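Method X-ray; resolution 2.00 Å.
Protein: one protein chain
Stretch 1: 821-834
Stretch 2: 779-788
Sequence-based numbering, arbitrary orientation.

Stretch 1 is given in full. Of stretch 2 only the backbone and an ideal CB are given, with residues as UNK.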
# COMPACT_ATOMS: atom_id res chain seq x y z
N PHE A 821 4.11 -16.09 -34.08
CA PHE A 821 4.14 -15.77 -32.66
C PHE A 821 4.27 -17.00 -31.77
O PHE A 821 4.65 -16.87 -30.60
CB PHE A 821 2.88 -15.01 -32.26
CG PHE A 821 2.69 -13.73 -33.01
CD1 PHE A 821 3.40 -12.60 -32.66
CD2 PHE A 821 1.80 -13.67 -34.07
CE1 PHE A 821 3.23 -11.41 -33.37
CE2 PHE A 821 1.63 -12.49 -34.79
CZ PHE A 821 2.34 -11.37 -34.44
N TYR A 822 3.96 -18.19 -32.29
CA TYR A 822 3.82 -19.37 -31.44
C TYR A 822 5.08 -20.23 -31.37
O TYR A 822 5.03 -21.32 -30.79
CB TYR A 822 2.63 -20.21 -31.93
CG TYR A 822 1.33 -19.52 -31.62
CD1 TYR A 822 0.81 -18.55 -32.47
CD2 TYR A 822 0.63 -19.80 -30.45
CE1 TYR A 822 -0.37 -17.90 -32.17
CE2 TYR A 822 -0.55 -19.15 -30.15
CZ TYR A 822 -1.04 -18.20 -31.01
OH TYR A 822 -2.22 -17.56 -30.71
N GLY A 823 6.20 -19.76 -31.92
CA GLY A 823 7.48 -20.41 -31.75
C GLY A 823 8.41 -19.72 -30.79
O GLY A 823 9.58 -20.10 -30.70
N GLN A 824 7.94 -18.72 -30.05
CA GLN A 824 8.80 -17.94 -29.18
C GLN A 824 9.05 -18.67 -27.87
O GLN A 824 8.12 -19.20 -27.26
CB GLN A 824 8.18 -16.57 -28.91
CG GLN A 824 7.78 -15.83 -30.17
CD GLN A 824 7.31 -14.43 -29.86
OE1 GLN A 824 8.10 -13.58 -29.45
NE2 GLN A 824 6.03 -14.18 -30.05
N ASP A 825 10.32 -18.69 -27.45
CA ASP A 825 10.66 -19.33 -26.18
C ASP A 825 9.82 -18.79 -25.04
O ASP A 825 9.38 -19.54 -24.17
CB ASP A 825 12.14 -19.14 -25.87
CG ASP A 825 13.05 -20.08 -26.65
OD1 ASP A 825 12.56 -21.12 -27.15
OD2 ASP A 825 14.25 -19.79 -26.76
N TRP A 826 9.58 -17.47 -25.02
CA TRP A 826 8.87 -16.91 -23.87
C TRP A 826 7.42 -17.37 -23.85
O TRP A 826 6.86 -17.57 -22.77
CB TRP A 826 8.99 -15.38 -23.86
CG TRP A 826 8.14 -14.65 -24.86
CD1 TRP A 826 8.54 -14.17 -26.07
CD2 TRP A 826 6.76 -14.29 -24.72
NE1 TRP A 826 7.49 -13.54 -26.70
CE2 TRP A 826 6.38 -13.61 -25.89
CE3 TRP A 826 5.80 -14.49 -23.72
CZ2 TRP A 826 5.09 -13.12 -26.09
CZ3 TRP A 826 4.51 -14.01 -23.92
CH2 TRP A 826 4.17 -13.33 -25.10
N VAL A 827 6.80 -17.57 -25.01
CA VAL A 827 5.43 -18.08 -25.04
C VAL A 827 5.38 -19.51 -24.51
O VAL A 827 4.60 -19.83 -23.60
CB VAL A 827 4.86 -18.00 -26.47
CG1 VAL A 827 3.45 -18.60 -26.54
CG2 VAL A 827 4.83 -16.56 -26.94
N ILE A 828 6.22 -20.39 -25.06
CA ILE A 828 6.25 -21.78 -24.61
C ILE A 828 6.52 -21.85 -23.11
O ILE A 828 5.80 -22.51 -22.35
CB ILE A 828 7.31 -22.57 -25.41
CG1 ILE A 828 6.90 -22.66 -26.89
CG2 ILE A 828 7.53 -23.96 -24.82
CD1 ILE A 828 8.07 -22.79 -27.86
N ASP A 829 7.57 -21.15 -22.66
CA ASP A 829 7.93 -21.16 -21.24
C ASP A 829 6.79 -20.65 -20.38
O ASP A 829 6.53 -21.19 -19.30
CB ASP A 829 9.19 -20.32 -21.02
CG ASP A 829 10.41 -20.91 -21.71
OD1 ASP A 829 10.36 -22.10 -22.10
OD2 ASP A 829 11.42 -20.19 -21.84
N TYR A 830 6.09 -19.60 -20.83
CA TYR A 830 4.98 -19.06 -20.04
C TYR A 830 3.84 -20.06 -19.94
O TYR A 830 3.29 -20.28 -18.86
CB TYR A 830 4.49 -17.75 -20.66
CG TYR A 830 3.35 -17.12 -19.90
CD1 TYR A 830 3.48 -16.82 -18.55
CD2 TYR A 830 2.15 -16.81 -20.53
CE1 TYR A 830 2.45 -16.25 -17.85
CE2 TYR A 830 1.11 -16.23 -19.83
CZ TYR A 830 1.27 -15.95 -18.49
OH TYR A 830 0.24 -15.37 -17.79
N ILE A 831 3.48 -20.68 -21.06
CA ILE A 831 2.46 -21.73 -21.04
C ILE A 831 2.85 -22.81 -20.05
O ILE A 831 2.00 -23.30 -19.28
CB ILE A 831 2.27 -22.31 -22.46
CG1 ILE A 831 1.68 -21.24 -23.38
CG2 ILE A 831 1.36 -23.54 -22.42
CD1 ILE A 831 1.58 -21.65 -24.85
N LYS A 832 4.12 -23.20 -20.03
CA LYS A 832 4.54 -24.30 -19.16
C LYS A 832 4.54 -23.90 -17.69
O LYS A 832 4.11 -24.68 -16.83
CB LYS A 832 5.92 -24.80 -19.60
CG LYS A 832 5.84 -25.69 -20.84
CD LYS A 832 6.93 -25.41 -21.87
CE LYS A 832 8.15 -26.30 -21.66
NZ LYS A 832 9.06 -26.26 -22.84
N ARG A 833 5.00 -22.68 -17.38
CA ARG A 833 4.93 -22.21 -16.00
C ARG A 833 3.49 -22.13 -15.51
O ARG A 833 3.20 -22.47 -14.36
CB ARG A 833 5.60 -20.84 -15.87
CG ARG A 833 7.07 -20.80 -16.23
CD ARG A 833 7.80 -19.64 -15.56
NE ARG A 833 7.02 -18.40 -15.58
CZ ARG A 833 7.08 -17.48 -16.54
NH1 ARG A 833 7.88 -17.63 -17.58
NH2 ARG A 833 6.33 -16.39 -16.44
N THR A 834 2.58 -21.68 -16.38
CA THR A 834 1.18 -21.57 -15.98
C THR A 834 0.55 -22.95 -15.84
O THR A 834 -0.32 -23.15 -14.98
CB THR A 834 0.41 -20.73 -17.00
OG1 THR A 834 1.02 -19.44 -17.11
CG2 THR A 834 -1.04 -20.56 -16.57
N UNK A 779 -1.42 -7.50 -29.09
CA UNK A 779 -1.92 -8.27 -27.96
C UNK A 779 -0.80 -9.14 -27.40
O UNK A 779 -0.64 -9.27 -26.18
CB UNK A 779 -3.12 -9.13 -28.37
N UNK A 780 0.01 -9.73 -28.28
CA UNK A 780 1.10 -10.57 -27.82
C UNK A 780 2.16 -9.77 -27.08
O UNK A 780 2.75 -10.27 -26.12
CB UNK A 780 1.73 -11.30 -29.00
N UNK A 781 2.40 -8.52 -27.48
CA UNK A 781 3.29 -7.65 -26.71
C UNK A 781 2.75 -7.48 -25.29
O UNK A 781 3.50 -7.58 -24.31
CB UNK A 781 3.44 -6.29 -27.39
N UNK A 782 1.45 -7.21 -25.17
CA UNK A 782 0.88 -7.12 -23.83
C UNK A 782 1.09 -8.42 -23.05
O UNK A 782 1.50 -8.40 -21.88
CB UNK A 782 -0.61 -6.79 -23.91
N UNK A 783 0.80 -9.55 -23.68
CA UNK A 783 0.92 -10.83 -22.98
C UNK A 783 2.35 -11.03 -22.50
O UNK A 783 2.59 -11.50 -21.38
CB UNK A 783 0.50 -11.99 -23.89
N UNK A 784 3.33 -10.65 -23.32
CA UNK A 784 4.72 -10.70 -22.89
C UNK A 784 4.93 -9.86 -21.64
O UNK A 784 5.62 -10.29 -20.70
CB UNK A 784 5.65 -10.22 -24.01
N UNK A 785 4.32 -8.67 -21.59
CA UNK A 785 4.38 -7.89 -20.35
C UNK A 785 3.84 -8.70 -19.18
O UNK A 785 4.40 -8.64 -18.07
CB UNK A 785 3.59 -6.59 -20.49
N UNK A 786 2.76 -9.45 -19.39
CA UNK A 786 2.22 -10.27 -18.31
C UNK A 786 3.25 -11.30 -17.87
O UNK A 786 3.49 -11.50 -16.67
CB UNK A 786 0.93 -10.96 -18.75
N UNK A 787 3.88 -11.97 -18.83
CA UNK A 787 4.83 -13.03 -18.52
C UNK A 787 6.09 -12.51 -17.85
O UNK A 787 6.79 -13.29 -17.20
CB UNK A 787 5.20 -13.78 -19.80
N UNK A 788 6.39 -11.22 -17.98
CA UNK A 788 7.61 -10.67 -17.40
C UNK A 788 7.45 -10.19 -15.96
O UNK A 788 8.37 -10.34 -15.15
CB UNK A 788 8.10 -9.51 -18.26

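Stretch 2 is helical throughout, and its axis passes that of helix 825-834 at 10.5 Å, with 53° between their N-to-C directions. Position 779 has helical backbone angles, and nothing of stretch 1 lies within 5.5 Å of its ideal CB, so stretch 1 leaves the choice open to any residue that tolerates a helix. The deposited residue is Ile 779, which makes no contact across the interface.

Position 780 is far more constrained. Its CB points toward stretch 1, and the ideal CB is 4.2 Å from Phe 821 CD1 and 4.8 Å from Trp 826 CZ2. Beyond it, Phe 821, Tyr 822, Trp 826 and Val 827 offer an apolar surface deep enough for a long side chain; leucine, methionine or an aromatic residue would suit, whereas a charge would find no partner among these side chains. The residue is Phe 780, with chi1 at -97°, between the usual wells. Phe 821 CB lies over one face of its ring, 3.9 Å from the centroid. The two phenylalanine rings are nearly parallel, at 15°, but slid apart so that they barely overlap. Against Tyr 822 the arrangement is edge-to-face: the edge of Phe 780 is turned to the tyrosine face, and Phe 780 CZ comes to 3.6 Å from Tyr 822 CZ. Val 827 and Trp 826 also lie at the edge of the Phe 780 ring.

At positions 781 and 782, CB points away from stretch 1, which therefore sets no preference between polar and apolar side chains. They are Gln 781 and Phe 782, neither in contact.

Position 783 points sideways, with its ideal CB 4.1 Å from Trp 826 CH2. A medium-sized aliphatic side chain could pack beside the indole, and valine, leucine or isoleucine are all plausible. Ile 783 places CG2 4.0 Å from Trp 826 CZ3, and the same methyl reaches Tyr 830 CE2 at 4.5 Å.

At 784 the ideal CB is already 3.6 Å from Trp 826 CH2, so the indole favours a small residue such as alanine, glycine or serine. Ala 784 sets its methyl over the face of the six-membered ring, with CB 3.7 Å from the centroid. Trp 826 thus sits as a knob among Phe 780, Ile 783, Ala 784 and position 787.

Position 785 points away and could readily be polar; it is Gln 785.

Position 786 points sideways, its ideal CB 4.6 Å from Tyr 830 OH. A short aliphatic or small polar side chain would suit. Val 786 brings CG1 to 3.4 Å from Tyr 830 OH and 4.1 Å from Tyr 830 CZ.

At 787 the ideal CB lies 3.7 Å from Tyr 830 CD1 and 4.0 Å from Trp 826 CE3, again favouring a small residue. Ala 787 packs its methyl over the tyrosine face, while its backbone O accepts a weak hydrogen bond from Arg 833 NH2 at 3.2 Å.

Position 788 points away, and a polar or charged residue is reasonable. Glu 788 makes no contact with stretch 1.

Stretch 2 (779-788) IFQFIAQVAE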
# COMPACT_ATOMS: atom_id res chain seq x y z
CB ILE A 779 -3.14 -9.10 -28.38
CG1 ILE A 779 -4.29 -8.15 -28.77
CG2 ILE A 779 -3.59 -10.04 -27.25
CD1 ILE A 779 -5.44 -8.82 -29.45
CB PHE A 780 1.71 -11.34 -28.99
CG PHE A 780 1.17 -12.73 -29.12
CD1 PHE A 780 1.78 -13.78 -28.46
CD2 PHE A 780 0.04 -12.98 -29.88
CE1 PHE A 780 1.29 -15.06 -28.57
CE2 PHE A 780 -0.46 -14.26 -29.99
CZ PHE A 780 0.17 -15.30 -29.33
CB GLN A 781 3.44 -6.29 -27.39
CG GLN A 781 4.15 -6.34 -28.74
CD GLN A 781 4.08 -5.00 -29.47
OE1 GLN A 781 3.85 -3.95 -28.87
NE2 GLN A 781 4.26 -5.05 -30.79
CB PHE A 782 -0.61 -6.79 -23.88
CG PHE A 782 -1.26 -6.83 -22.54
CD1 PHE A 782 -1.14 -5.76 -21.67
CD2 PHE A 782 -1.97 -7.95 -22.13
CE1 PHE A 782 -1.71 -5.81 -20.42
CE2 PHE A 782 -2.55 -8.00 -20.89
CZ PHE A 782 -2.42 -6.92 -20.03
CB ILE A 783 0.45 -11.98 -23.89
CG1 ILE A 783 -1.04 -11.79 -24.24
CG2 ILE A 783 0.67 -13.33 -23.20
CD1 ILE A 783 -1.63 -12.86 -25.15
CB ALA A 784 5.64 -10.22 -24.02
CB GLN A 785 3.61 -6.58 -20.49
CG GLN A 785 4.14 -5.66 -21.57
CD GLN A 785 3.49 -4.31 -21.51
OE1 GLN A 785 3.44 -3.68 -20.45
NE2 GLN A 785 2.98 -3.85 -22.64
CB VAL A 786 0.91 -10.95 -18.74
CG1 VAL A 786 0.47 -12.02 -17.72
CG2 VAL A 786 -0.19 -9.92 -18.91
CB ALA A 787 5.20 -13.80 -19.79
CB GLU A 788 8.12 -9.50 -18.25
CG GLU A 788 9.05 -9.92 -19.38
CD GLU A 788 9.36 -8.77 -20.32
OE1 GLU A 788 10.42 -8.14 -20.15
OE2 GLU A 788 8.55 -8.50 -21.23
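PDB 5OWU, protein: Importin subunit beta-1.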